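PDB 3CAN: pyruvate-formate lyase-activating enzyme from Bacteroides vulgatus ATCC 8482, which belongs to the radical SAM superfamily, whose members share a parallel alpha/beta fold related to the TIM barrel. Local coordinates for residues 46-51 with 82-87. Residues are numbered along the deposited sequence; the frame is centred on the assembly and turned at random.
Sequences ETVDEV and LKNIRR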
ATOM      1  N   GLU A  46      11.205 -23.835  -2.506  1.00 24.96           N
ATOM      2  CA  GLU A  46      12.515 -23.388  -3.025  1.00 25.58           C
ATOM      3  C   GLU A  46      12.418 -21.955  -3.569  1.00 24.27           C
ATOM      4  O   GLU A  46      13.385 -21.195  -3.498  1.00 24.44           O
ATOM      5  CB  GLU A  46      13.107 -24.340  -4.095  1.00 26.04           C
ATOM      6  CG  GLU A  46      12.792 -23.974  -5.560  1.00 28.75           C
ATOM      7  CD  GLU A  46      13.760 -24.586  -6.596  1.00 29.64           C
ATOM      8  OE1 GLU A  46      14.241 -25.734  -6.422  1.00 34.93           O
ATOM      9  OE2 GLU A  46      14.016 -23.911  -7.622  1.00 36.21           O
ATOM     10  N   THR A  47      11.257 -21.587  -4.105  1.00 23.11           N
ATOM     11  CA  THR A  47      11.074 -20.235  -4.630  1.00 22.40           C
ATOM     12  C   THR A  47      10.949 -19.213  -3.508  1.00 21.53           C
ATOM     13  O   THR A  47      11.489 -18.119  -3.612  1.00 20.34           O
ATOM     14  CB  THR A  47       9.854 -20.119  -5.545  1.00 23.20           C
ATOM     15  OG1 THR A  47       9.903 -21.170  -6.521  1.00 23.27           O
ATOM     16  CG2 THR A  47       9.862 -18.744  -6.246  1.00 22.46           C
ATOM     17  N   VAL A  48      10.240 -19.570  -2.443  1.00 20.03           N
ATOM     18  CA  VAL A  48      10.158 -18.701  -1.270  1.00 20.18           C
ATOM     19  C   VAL A  48      11.573 -18.456  -0.748  1.00 19.47           C
ATOM     20  O   VAL A  48      11.937 -17.344  -0.445  1.00 19.21           O
ATOM     21  CB  VAL A  48       9.281 -19.304  -0.156  1.00 20.38           C
ATOM     22  CG1 VAL A  48       9.298 -18.404   1.093  1.00 20.91           C
ATOM     23  CG2 VAL A  48       7.841 -19.521  -0.657  1.00 20.69           C
ATOM     24  N   ASP A  49      12.379 -19.507  -0.665  1.00 19.47           N
ATOM     25  CA  ASP A  49      13.764 -19.371  -0.193  1.00 19.29           C
ATOM     26  C   ASP A  49      14.587 -18.434  -1.081  1.00 19.05           C
ATOM     27  O   ASP A  49      15.329 -17.578  -0.571  1.00 18.76           O
ATOM     28  CB  ASP A  49      14.449 -20.740  -0.137  1.00 19.35           C
ATOM     29  CG  ASP A  49      13.908 -21.630   0.956  1.00 21.00           C
ATOM     30  OD1 ASP A  49      13.134 -21.156   1.812  1.00 23.25           O
ATOM     31  OD2 ASP A  49      14.275 -22.830   0.957  1.00 21.74           O
ATOM     32  N   GLU A  50      14.453 -18.578  -2.399  1.00 18.81           N
ATOM     33  CA  GLU A  50      15.201 -17.736  -3.336  0.50 18.65           C
ATOM     34  C   GLU A  50      14.729 -16.285  -3.283  1.00 18.09           C
ATOM     35  O   GLU A  50      15.537 -15.373  -3.374  1.00 17.97           O
ATOM     36  CB  GLU A  50      15.107 -18.271  -4.768  0.50 18.90           C
ATOM     37  CG  GLU A  50      16.006 -17.547  -5.788  0.50 19.71           C
ATOM     38  CD  GLU A  50      17.507 -17.701  -5.521  0.50 21.67           C
ATOM     39  OE1 GLU A  50      17.913 -18.654  -4.821  0.50 20.94           O
ATOM     40  OE2 GLU A  50      18.287 -16.859  -6.025  0.50 24.33           O
ATOM     41  N   VAL A  51      13.422 -16.070  -3.140  1.00 17.64           N
ATOM     42  CA  VAL A  51      12.894 -14.709  -2.964  1.00 17.70           C
ATOM     43  C   VAL A  51      13.492 -14.063  -1.708  1.00 17.50           C
ATOM     44  O   VAL A  51      13.966 -12.933  -1.752  1.00 16.80           O
ATOM     45  CB  VAL A  51      11.355 -14.676  -2.896  1.00 17.77           C
ATOM     46  CG1 VAL A  51      10.872 -13.288  -2.417  1.00 18.20           C
ATOM     47  CG2 VAL A  51      10.761 -14.998  -4.281  1.00 18.28           C
ATOM     48  N   LEU A  82      -0.845 -20.655   5.028  1.00 21.20           N
ATOM     49  CA  LEU A  82      -0.358 -20.923   6.377  1.00 20.92           C
ATOM     50  C   LEU A  82       1.023 -21.577   6.364  1.00 20.72           C
ATOM     51  O   LEU A  82       1.872 -21.257   7.183  1.00 20.35           O
ATOM     52  CB  LEU A  82      -1.366 -21.779   7.146  1.00 21.04           C
ATOM     53  CG  LEU A  82      -2.742 -21.124   7.338  1.00 21.24           C
ATOM     54  CD1 LEU A  82      -3.682 -22.048   8.124  1.00 19.97           C
ATOM     55  CD2 LEU A  82      -2.618 -19.771   8.025  1.00 23.15           C
ATOM     56  N   LYS A  83       1.236 -22.502   5.443  1.00 20.82           N
ATOM     57  CA  LYS A  83       2.549 -23.127   5.267  1.00 21.64           C
ATOM     58  C   LYS A  83       3.629 -22.089   4.960  1.00 21.37           C
ATOM     59  O   LYS A  83       4.722 -22.120   5.540  1.00 21.86           O
ATOM     60  CB  LYS A  83       2.474 -24.153   4.134  1.00 21.74           C
ATOM     61  CG  LYS A  83       3.764 -24.886   3.895  1.00 22.31           C
ATOM     62  CD  LYS A  83       3.607 -26.036   2.914  0.50 22.21           C
ATOM     63  CE  LYS A  83       2.853 -27.212   3.524  0.50 23.12           C
ATOM     64  NZ  LYS A  83       1.381 -27.108   3.337  0.50 23.89           N
ATOM     65  N   ASN A  84       3.317 -21.158   4.067  1.00 21.60           N
ATOM     66  CA  ASN A  84       4.274 -20.109   3.679  1.00 22.16           C
ATOM     67  C   ASN A  84       4.630 -19.163   4.818  1.00 21.68           C
ATOM     68  O   ASN A  84       5.788 -18.742   4.957  1.00 21.64           O
ATOM     69  CB  ASN A  84       3.730 -19.291   2.505  1.00 22.84           C
ATOM     70  CG  ASN A  84       3.841 -20.022   1.181  1.00 25.41           C
ATOM     71  OD1 ASN A  84       4.515 -21.059   1.086  1.00 31.48           O
ATOM     72  ND2 ASN A  84       3.131 -19.522   0.158  1.00 23.50           N
ATOM     73  N   ILE A  85       3.638 -18.811   5.623  1.00 19.89           N
ATOM     74  CA  ILE A  85       3.886 -17.960   6.766  1.00 19.32           C
ATOM     75  C   ILE A  85       4.801 -18.695   7.734  1.00 19.00           C
ATOM     76  O   ILE A  85       5.773 -18.128   8.232  1.00 19.05           O
ATOM     77  CB  ILE A  85       2.585 -17.507   7.476  1.00 18.94           C
ATOM     78  CG1 ILE A  85       1.717 -16.661   6.530  1.00 19.35           C
ATOM     79  CG2 ILE A  85       2.935 -16.747   8.737  1.00 19.63           C
ATOM     80  CD1 ILE A  85       0.299 -16.432   7.025  1.00 17.90           C
ATOM     81  N   ARG A  86       4.516 -19.976   7.985  1.00 19.08           N
ATOM     82  CA  ARG A  86       5.381 -20.753   8.867  1.00 19.49           C
ATOM     83  C   ARG A  86       6.805 -20.833   8.309  1.00 19.78           C
ATOM     84  O   ARG A  86       7.768 -20.701   9.057  1.00 18.63           O
ATOM     85  CB  ARG A  86       4.820 -22.157   9.099  1.00 19.56           C
ATOM     86  CG  ARG A  86       5.598 -22.976  10.126  1.00 19.94           C
ATOM     87  CD  ARG A  86       4.823 -24.232  10.520  1.00 20.35           C
ATOM     88  NE  ARG A  86       3.641 -23.905  11.312  1.00 19.68           N
ATOM     89  CZ  ARG A  86       3.665 -23.582  12.600  1.00 22.22           C
ATOM     90  NH1 ARG A  86       4.808 -23.563  13.286  1.00 24.93           N
ATOM     91  NH2 ARG A  86       2.540 -23.291  13.216  1.00 22.24           N
ATOM     92  N   ARG A  87       6.934 -21.025   6.996  1.00 20.11           N
ATOM     93  CA  ARG A  87       8.266 -21.156   6.403  1.00 20.86           C
ATOM     94  C   ARG A  87       9.096 -19.887   6.576  1.00 20.46           C
ATOM     95  O   ARG A  87      10.280 -19.969   6.923  1.00 20.25           O
ATOM     96  CB  ARG A  87       8.205 -21.556   4.930  1.00 21.46           C
ATOM     97  CG  ARG A  87       9.532 -22.160   4.472  1.00 22.74           C
ATOM     98  CD  ARG A  87       9.507 -22.620   3.037  1.00 23.22           C
ATOM     99  NE  ARG A  87      10.820 -23.143   2.644  1.00 24.56           N
ATOM    100  CZ  ARG A  87      11.248 -24.387   2.881  1.00 25.72           C
ATOM    101  NH1 ARG A  87      12.462 -24.753   2.482  1.00 23.83           N
ATOM    102  NH2 ARG A  87      10.473 -25.273   3.502  1.00 26.56           N
TER
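D49 and R87 join two neighbouring helices, 45-53 and 79-90, on one side of the parallel beta-sheet of this radical SAM alpha/beta fold, with strand 57-61 and helix 67-74 between them in the chain. R87 reaches across with its side chain extended from CG to NE, CG lying anti to the backbone N (chi1 -160°), and meets the aspartate side-on, the two side chains crossing at about a right angle. Its NE donates to D49 OD1 at 3.2 Å, and its NH1 to D49 OD2 at 3.1 Å in a nearly straight bond, so each carboxylate oxygen takes one N-H on its syn side. The two flat groups are tilted 30° apart; the NH1 bond stays nearer the carboxylate plane than the NE one. Together the two bonds of this salt bridge restrain the rotation of both groups.

Deeper in, V48 points at the other helix, its CA 7.8 Å from the CA of N84. Both residues are buried, and the amide nitrogen of N84 is turned to the loop after strand 35-38, where ND2 donates to the carbonyl oxygens of T40 and L42. That leaves its other amide atom beside the valine, with V48 CG2 packed 4.1 Å from N84 OD1.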